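Local coordinates for reducing end xylose-releasing exo-oligoxylanase (Bacillus halodurans, PDB 1WU4), which hydrolyses xylooligosaccharides of three or more units, releasing xylose from the reducing end with inversion of anomeric configuration, at residues Ile185-Ile188 with Pro189-Phe193; Tyr204-Phe207 with Ser208-Ala211. The protein carries 1 engineered substitution. One frame throughout, in Å; residues are numbered along the deposited sequence.

Contact 1: Ile185-Ile188 with Pro189-Phe193; sequences IKFI and PEVEF
Ile188 pushes its CG1 branch against Val191, where CG1 and Val191 CG2 sit 3.5 Å apart, a tight fit for two carbons. The branch gets there because CG1 stands between backbone N and carbonyl carbon (chi1 54°); it meets both Val191 methyls, and the carboxylate of Glu190 approaches it too. A type I beta turn runs from Ile188 to Val191, with Pro189 at its second position, where a ring-fixed phi suits the turn. Its closing bond, Val191 N to Ile188 O, is weak at 3.4 Å. The turn belongs to the loop after helix 154-167 that leads into the short strand 193-194, in a protein built on an (alpha/alpha)6 barrel, and the Phe187 side chain lies about 5 Å from that of Asp263, the probable proton acceptor. Phe187 and Phe193 have planes only 12° apart but barely overlap; Phe193 CE1 instead meets Phe187 CB at 3.5 Å. The main chain ties the same two residues, Phe187 N donating to Phe193 O at 3.0 Å. Lys186 sends its extended chain across to the turn, where NZ donates to Pro189 O (3.1 Å) and also to Pro176 O and a water. That water links NZ to Glu192 OE2, whose direct salt bridge to NZ is long, while Glu192 OE1 is held by Tyr247 and Asn179. A methionine at Lys186 would probably leave Pro189 O and Pro176 O without this shared donor and Glu192 without its nearby positive charge.

Contact 2: Tyr204-Phe207 with Ser208-Ala211; sequences YELF and SLWA
Leu206 and Trp210, one helical turn apart, lie side by side and point the same way, the apolar side of this helix end. Leu206 CB rests over a face of the indole, 3.9 Å from Trp210 CZ3, while Leu206 CD2 reaches Trp210 CH2. The six-membered part of the indole thus receives both CB and CD2. Beyond the two segments, His142 meets the indole edge-to-face, and Phe207 touches Leu135 and Phe138 of helix 127-144 and pairs edge-to-face with Trp219. Among backbone bonds, Ser208 N to Tyr204 O (2.9 Å) keeps the alpha-helical spacing. Leu206 O then takes two donors: Trp210 N approaches nearly along the C=O axis at 3.0 Å, and Leu209 N comes from above the carbonyl plane at 2.9 Å, a three-residue step that tightens the last turn. Ala211 N to Phe207 O, 2.8 Å, closes the helix just where Ala211 leaves helical angles. A side-chain bond adds to these: Ser208 OG, set between its backbone N and carbonyl carbon by a chi1 of 82°, folds back to donate to Glu205 O at 2.6 Å. A serine suits the place because its short side chain can reach back to a carbonyl three residues earlier. Glu205 itself turns its carboxylate to Arg227 in a salt bridge, and Ala211 O goes on to Arg216. The carbonyls of residues 204 to 207 are all taken up by donors further along the helix end, while the aromatic rings pack on Leu206 and on neighbouring helices.

Contact 1 and contact 2 follow each other along the chain, their centres about 21 Å apart, and meet where Ile185 CD1 packs 4.0 Å from Tyr204 OH, a hydroxyl hydrogen-bonded to Glu131 of helix 127-144. Each is partly buried, but contact 2 has more buried residues and belongs to the helical barrel, its helix 201-210 set against helices 127-144, 216-233 and 265-278. Contact 1 lies in a loop near the probable proton acceptor Asp263. The bonding differs accordingly: regular backbone bonds and a serine hydroxyl finish the helix, whereas the loop, without such repetition, relies on a turn, a lysine and a water. Both reach helix 127-144, through Ile185 and through Leu206, Phe207 and Trp210.

Contact 1: Ile185-Ile188 with Pro189-Phe193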
loop_
_atom_site.group_PDB
_atom_site.type_symbol
_atom_site.label_atom_id
_atom_site.label_comp_id
_atom_site.label_asym_id
_atom_site.label_seq_id
_atom_site.Cartn_x
_atom_site.Cartn_y
_atom_site.Cartn_z
ATOM N N ILE A 185 -2.805 -1.410 13.832
ATOM C CA ILE A 185 -3.931 -1.287 12.913
ATOM C C ILE A 185 -4.633 -2.649 12.893
ATOM O O ILE A 185 -3.987 -3.693 13.037
ATOM C CB ILE A 185 -3.452 -0.899 11.485
ATOM C CG1 ILE A 185 -4.657 -0.574 10.597
ATOM C CG2 ILE A 185 -2.612 -2.021 10.877
ATOM C CD1 ILE A 185 -4.269 -0.032 9.228
ATOM N N LYS A 186 -5.953 -2.634 12.732
ATOM C CA LYS A 186 -6.744 -3.863 12.715
ATOM C C LYS A 186 -7.078 -4.295 11.293
ATOM O O LYS A 186 -6.988 -3.498 10.359
ATOM C CB LYS A 186 -8.069 -3.656 13.447
ATOM C CG LYS A 186 -7.992 -3.096 14.852
ATOM C CD LYS A 186 -9.417 -2.801 15.316
ATOM C CE LYS A 186 -9.484 -2.207 16.702
ATOM N NZ LYS A 186 -10.905 -1.870 17.021
ATOM N N PHE A 187 -7.469 -5.559 11.135
ATOM C CA PHE A 187 -7.867 -6.064 9.825
ATOM C C PHE A 187 -9.140 -5.313 9.423
ATOM O O PHE A 187 -9.267 -4.853 8.288
ATOM C CB PHE A 187 -8.133 -7.567 9.879
ATOM C CG PHE A 187 -8.861 -8.080 8.680
ATOM C CD1 PHE A 187 -8.350 -7.877 7.403
ATOM C CD2 PHE A 187 -10.093 -8.708 8.821
ATOM C CE1 PHE A 187 -9.058 -8.286 6.280
ATOM C CE2 PHE A 187 -10.808 -9.120 7.706
ATOM C CZ PHE A 187 -10.290 -8.906 6.432
ATOM N N ILE A 188 -10.084 -5.224 10.358
ATOM C CA ILE A 188 -11.322 -4.464 10.171
ATOM C C ILE A 188 -11.683 -3.927 11.555
ATOM O O ILE A 188 -11.229 -4.456 12.569
ATOM C CB ILE A 188 -12.495 -5.297 9.563
ATOM C CG1 ILE A 188 -12.763 -6.557 10.380
ATOM C CG2 ILE A 188 -12.186 -5.630 8.112
ATOM C CD1 ILE A 188 -13.928 -7.379 9.838
ATOM N N PRO A 189 -12.494 -2.862 11.620
ATOM C CA PRO A 189 -12.886 -2.256 12.896
ATOM C C PRO A 189 -13.439 -3.138 14.012
ATOM O O PRO A 189 -13.123 -2.914 15.182
ATOM C CB PRO A 189 -13.889 -1.183 12.473
ATOM C CG PRO A 189 -13.415 -0.798 11.107
ATOM C CD PRO A 189 -13.108 -2.141 10.492
ATOM N N GLU A 190 -14.248 -4.133 13.664
ATOM C CA GLU A 190 -14.865 -4.980 14.680
ATOM C C GLU A 190 -14.151 -6.257 15.110
ATOM O O GLU A 190 -14.715 -7.048 15.862
ATOM C CB GLU A 190 -16.302 -5.331 14.269
ATOM C CG GLU A 190 -16.440 -6.067 12.943
ATOM C CD GLU A 190 -16.521 -5.131 11.750
ATOM O OE1 GLU A 190 -15.512 -4.469 11.430
ATOM O OE2 GLU A 190 -17.604 -5.058 11.130
ATOM N N VAL A 191 -12.927 -6.476 14.646
ATOM C CA VAL A 191 -12.206 -7.676 15.064
ATOM C C VAL A 191 -10.983 -7.282 15.873
ATOM O O VAL A 191 -10.610 -6.109 15.918
ATOM C CB VAL A 191 -11.755 -8.543 13.861
ATOM C CG1 VAL A 191 -12.967 -8.988 13.062
ATOM C CG2 VAL A 191 -10.777 -7.772 12.985
ATOM N N GLU A 192 -10.368 -8.260 16.526
ATOM C CA GLU A 192 -9.182 -7.987 17.313
ATOM C C GLU A 192 -7.961 -8.759 16.819
ATOM O O GLU A 192 -7.307 -9.474 17.576
ATOM C CB GLU A 192 -9.430 -8.276 18.798
ATOM C CG GLU A 192 -10.350 -7.272 19.507
ATOM C CD GLU A 192 -9.900 -5.818 19.375
ATOM O OE1 GLU A 192 -8.681 -5.545 19.380
ATOM O OE2 GLU A 192 -10.778 -4.932 19.284
ATOM N N PHE A 193 -7.687 -8.634 15.525
ATOM C CA PHE A 193 -6.510 -9.238 14.921
ATOM C C PHE A 193 -6.089 -8.310 13.793
ATOM O O PHE A 193 -6.803 -7.349 13.476
ATOM C CB PHE A 193 -6.755 -10.689 14.459
ATOM C CG PHE A 193 -7.751 -10.843 13.350
ATOM C CD1 PHE A 193 -7.366 -10.704 12.020
ATOM C CD2 PHE A 193 -9.064 -11.202 13.635
ATOM C CE1 PHE A 193 -8.279 -10.927 10.989
ATOM C CE2 PHE A 193 -9.981 -11.426 12.612
ATOM C CZ PHE A 193 -9.585 -11.290 11.288
HETATM O O HOH W 1 -10.324 -1.826 19.649
#

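Contact 2: Tyr204-Phe207 with Ser208-Ala211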
loop_
_atom_site.group_PDB
_atom_site.type_symbol
_atom_site.label_atom_id
_atom_site.label_comp_id
_atom_site.label_asym_id
_atom_site.label_seq_id
_atom_site.Cartn_x
_atom_site.Cartn_y
_atom_site.Cartn_z
ATOM N N TYR A 204 2.669 6.318 9.308
ATOM C CA TYR A 204 2.343 6.803 10.647
ATOM C C TYR A 204 3.328 7.864 11.134
ATOM O O TYR A 204 2.949 8.765 11.877
ATOM C CB TYR A 204 2.269 5.633 11.639
ATOM C CG TYR A 204 1.475 4.444 11.129
ATOM C CD1 TYR A 204 0.469 4.602 10.169
ATOM C CD2 TYR A 204 1.775 3.153 11.554
ATOM C CE1 TYR A 204 -0.199 3.504 9.636
ATOM C CE2 TYR A 204 1.109 2.047 11.030
ATOM C CZ TYR A 204 0.128 2.231 10.064
ATOM O OH TYR A 204 -0.474 1.135 9.490
ATOM N N GLU A 205 4.587 7.758 10.720
ATOM C CA GLU A 205 5.587 8.753 11.103
ATOM C C GLU A 205 5.123 10.111 10.586
ATOM O O GLU A 205 5.229 11.130 11.269
ATOM C CB GLU A 205 6.943 8.415 10.477
ATOM C CG GLU A 205 7.549 7.117 10.967
ATOM C CD GLU A 205 8.314 7.281 12.262
ATOM O OE1 GLU A 205 7.822 7.988 13.167
ATOM O OE2 GLU A 205 9.406 6.689 12.373
ATOM N N LEU A 206 4.608 10.124 9.362
ATOM C CA LEU A 206 4.133 11.366 8.775
ATOM C C LEU A 206 2.838 11.813 9.449
ATOM O O LEU A 206 2.624 13.007 9.652
ATOM C CB LEU A 206 3.957 11.197 7.264
ATOM C CG LEU A 206 5.284 10.904 6.548
ATOM C CD1 LEU A 206 5.030 10.578 5.087
ATOM C CD2 LEU A 206 6.221 12.101 6.680
ATOM N N PHE A 207 1.981 10.864 9.817
ATOM C CA PHE A 207 0.749 11.229 10.505
ATOM C C PHE A 207 1.106 11.884 11.843
ATOM O O PHE A 207 0.390 12.762 12.322
ATOM C CB PHE A 207 -0.131 10.001 10.773
ATOM C CG PHE A 207 -0.672 9.332 9.533
ATOM C CD1 PHE A 207 -0.629 9.958 8.284
ATOM C CD2 PHE A 207 -1.251 8.072 9.626
ATOM C CE1 PHE A 207 -1.159 9.326 7.150
ATOM C CE2 PHE A 207 -1.782 7.437 8.505
ATOM C CZ PHE A 207 -1.734 8.067 7.263
ATOM N N SER A 208 2.220 11.466 12.441
ATOM C CA SER A 208 2.630 12.032 13.725
ATOM C C SER A 208 3.043 13.494 13.586
ATOM O O SER A 208 3.211 14.196 14.585
ATOM C CB SER A 208 3.780 11.219 14.346
ATOM O OG SER A 208 5.046 11.568 13.806
ATOM N N LEU A 209 3.198 13.952 12.347
ATOM C CA LEU A 209 3.578 15.335 12.087
ATOM C C LEU A 209 2.406 16.158 11.567
ATOM O O LEU A 209 2.330 17.363 11.819
ATOM C CB LEU A 209 4.699 15.396 11.042
ATOM C CG LEU A 209 6.000 14.647 11.325
ATOM C CD1 LEU A 209 6.925 14.766 10.124
ATOM C CD2 LEU A 209 6.659 15.217 12.573
ATOM N N TRP A 210 1.484 15.506 10.864
ATOM C CA TRP A 210 0.370 16.214 10.239
ATOM C C TRP A 210 -1.053 15.959 10.722
ATOM O O TRP A 210 -1.963 16.706 10.361
ATOM C CB TRP A 210 0.429 15.986 8.725
ATOM C CG TRP A 210 1.783 16.269 8.130
ATOM C CD1 TRP A 210 2.677 17.219 8.541
ATOM C CD2 TRP A 210 2.374 15.631 6.990
ATOM N NE1 TRP A 210 3.784 17.212 7.727
ATOM C CE2 TRP A 210 3.624 16.249 6.767
ATOM C CE3 TRP A 210 1.966 14.600 6.133
ATOM C CZ2 TRP A 210 4.472 15.870 5.720
ATOM C CZ3 TRP A 210 2.809 14.223 5.091
ATOM C CH2 TRP A 210 4.049 14.859 4.896
ATOM N N ALA A 211 -1.270 14.915 11.510
ATOM C CA ALA A 211 -2.619 14.640 11.998
ATOM C C ALA A 211 -2.992 15.657 13.074
ATOM O O ALA A 211 -2.187 16.524 13.421
ATOM C CB ALA A 211 -2.694 13.227 12.567
#